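Local coordinates for membrane lipoprotein TpN32 (Treponema pallidum, PDB 1XS5) that binds L-methionine between its two sheet-based lobes and probably serves as a periplasmic binding lipoprotein for this amino acid, at residues A[5-10]-A[30-35]. Sequence-based numbering, arbitrary orientation.
Sequences VGVGVL and IELRIV
Val5 to Gly8 lie in parallel register with Leu32 to Val35, joined by five backbone hydrogen bonds. Val5 N donates to Glu31 O, Val7 N to Arg33 O and Val9 N to Val35 O. In return Arg33 N reaches Val5 O at 2.9 Å, and Val35 N reaches Val7 O at 3.0 Å with an almost straight N-H...O angle of 176°. Arg33 O and Val35 O each take a second, weaker contact: Gly6 CA lies 3.3 Å from Arg33 O, and Gly8 CA approaches Val35 O in the same way.

Helix 14-26 links the two strands in a beta-alpha-beta crossover. Strand 30-36 is outermost in a six-stranded mixed sheet, and 54-59 flanks 3-9 on its other side. The Val9 side chain is about 10 Å from the bound methionine.

Apolar side chains fill the face of Val5, Val7, Leu32 and Ile34. With Leu32 CG anti to its backbone N (chi1 -171°), the side-chain end comes nearer to strand 3-9. There CD1 touches Val7 CG1, at 3.5 Å, and Val5 CG2, at 3.7 Å. Further along, Val9 CG1 meets Ile34 CG2 at 3.6 Å. Helix 14-26 covers Val7 and Ile34 through Leu18, while helix 210-219 packs on Val5 and Leu32.

On the other face, the Arg33 guanidinium is oblique to Gly6 CA, with NH2 4.1 Å away.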
# COMPACT_ATOMS: atom_id res chain seq x y z
N VAL A 5 -17.26 -15.76 -5.40
CA VAL A 5 -16.75 -14.51 -5.98
C VAL A 5 -15.25 -14.47 -5.66
O VAL A 5 -14.84 -14.79 -4.55
CB VAL A 5 -17.46 -13.27 -5.42
CG1 VAL A 5 -18.95 -13.36 -5.76
CG2 VAL A 5 -17.27 -13.16 -3.94
N GLY A 6 -14.43 -14.11 -6.64
CA GLY A 6 -12.99 -14.07 -6.41
C GLY A 6 -12.53 -12.69 -6.00
O GLY A 6 -13.04 -11.70 -6.51
N VAL A 7 -11.59 -12.61 -5.05
CA VAL A 7 -11.03 -11.33 -4.63
C VAL A 7 -9.52 -11.53 -4.72
O VAL A 7 -8.98 -12.43 -4.09
CB VAL A 7 -11.44 -10.96 -3.17
CG1 VAL A 7 -11.22 -12.16 -2.25
CG2 VAL A 7 -10.59 -9.72 -2.68
N GLY A 8 -8.86 -10.70 -5.53
CA GLY A 8 -7.41 -10.79 -5.69
C GLY A 8 -6.67 -10.15 -4.52
O GLY A 8 -7.07 -9.07 -4.03
N VAL A 9 -5.61 -10.80 -4.06
CA VAL A 9 -4.80 -10.26 -2.94
C VAL A 9 -3.33 -10.46 -3.32
O VAL A 9 -3.01 -11.34 -4.11
CB VAL A 9 -5.15 -11.01 -1.60
CG1 VAL A 9 -4.53 -12.41 -1.60
CG2 VAL A 9 -4.68 -10.19 -0.39
N LEU A 10 -2.44 -9.65 -2.72
CA LEU A 10 -1.02 -9.69 -2.95
C LEU A 10 -0.26 -10.30 -1.78
O LEU A 10 0.68 -11.07 -1.98
CB LEU A 10 -0.52 -8.25 -3.14
CG LEU A 10 0.95 -7.95 -3.45
CD1 LEU A 10 1.32 -8.53 -4.80
CD2 LEU A 10 1.12 -6.43 -3.51
N ILE A 30 -22.10 -16.78 0.82
CA ILE A 30 -21.24 -16.25 -0.24
C ILE A 30 -19.91 -16.92 0.03
O ILE A 30 -19.41 -16.92 1.18
CB ILE A 30 -21.06 -14.70 -0.15
CG1 ILE A 30 -22.37 -14.00 -0.51
CG2 ILE A 30 -19.98 -14.24 -1.17
CD1 ILE A 30 -22.43 -12.54 -0.06
N GLU A 31 -19.36 -17.55 -0.99
CA GLU A 31 -18.09 -18.19 -0.83
C GLU A 31 -17.05 -17.29 -1.46
O GLU A 31 -17.01 -17.11 -2.67
CB GLU A 31 -18.04 -19.55 -1.51
CG GLU A 31 -16.69 -20.18 -1.29
CD GLU A 31 -16.57 -21.51 -1.99
OE1 GLU A 31 -16.90 -21.54 -3.21
OE2 GLU A 31 -16.15 -22.49 -1.34
N LEU A 32 -16.24 -16.70 -0.60
CA LEU A 32 -15.22 -15.76 -1.03
C LEU A 32 -13.98 -16.59 -1.36
O LEU A 32 -13.46 -17.31 -0.50
CB LEU A 32 -14.93 -14.77 0.13
CG LEU A 32 -14.03 -13.57 -0.19
CD1 LEU A 32 -14.57 -12.82 -1.39
CD2 LEU A 32 -13.94 -12.63 1.04
N ARG A 33 -13.57 -16.54 -2.62
CA ARG A 33 -12.37 -17.26 -3.06
C ARG A 33 -11.23 -16.22 -3.06
O ARG A 33 -11.31 -15.21 -3.77
CB ARG A 33 -12.62 -17.80 -4.48
CG ARG A 33 -11.44 -18.55 -5.08
CD ARG A 33 -11.94 -19.24 -6.37
NE ARG A 33 -12.28 -18.27 -7.42
CZ ARG A 33 -11.40 -17.72 -8.23
NH1 ARG A 33 -10.12 -18.04 -8.15
NH2 ARG A 33 -11.82 -16.84 -9.15
N ILE A 34 -10.19 -16.45 -2.27
CA ILE A 34 -9.06 -15.53 -2.16
C ILE A 34 -8.03 -15.98 -3.17
O ILE A 34 -7.48 -17.10 -3.08
CB ILE A 34 -8.48 -15.51 -0.72
CG1 ILE A 34 -9.60 -15.06 0.27
CG2 ILE A 34 -7.33 -14.52 -0.63
CD1 ILE A 34 -9.15 -15.04 1.76
N VAL A 35 -7.79 -15.14 -4.16
CA VAL A 35 -6.90 -15.46 -5.27
C VAL A 35 -5.58 -14.72 -5.08
O VAL A 35 -5.56 -13.48 -5.04
CB VAL A 35 -7.59 -15.03 -6.58
CG1 VAL A 35 -6.76 -15.46 -7.80
CG2 VAL A 35 -9.04 -15.60 -6.60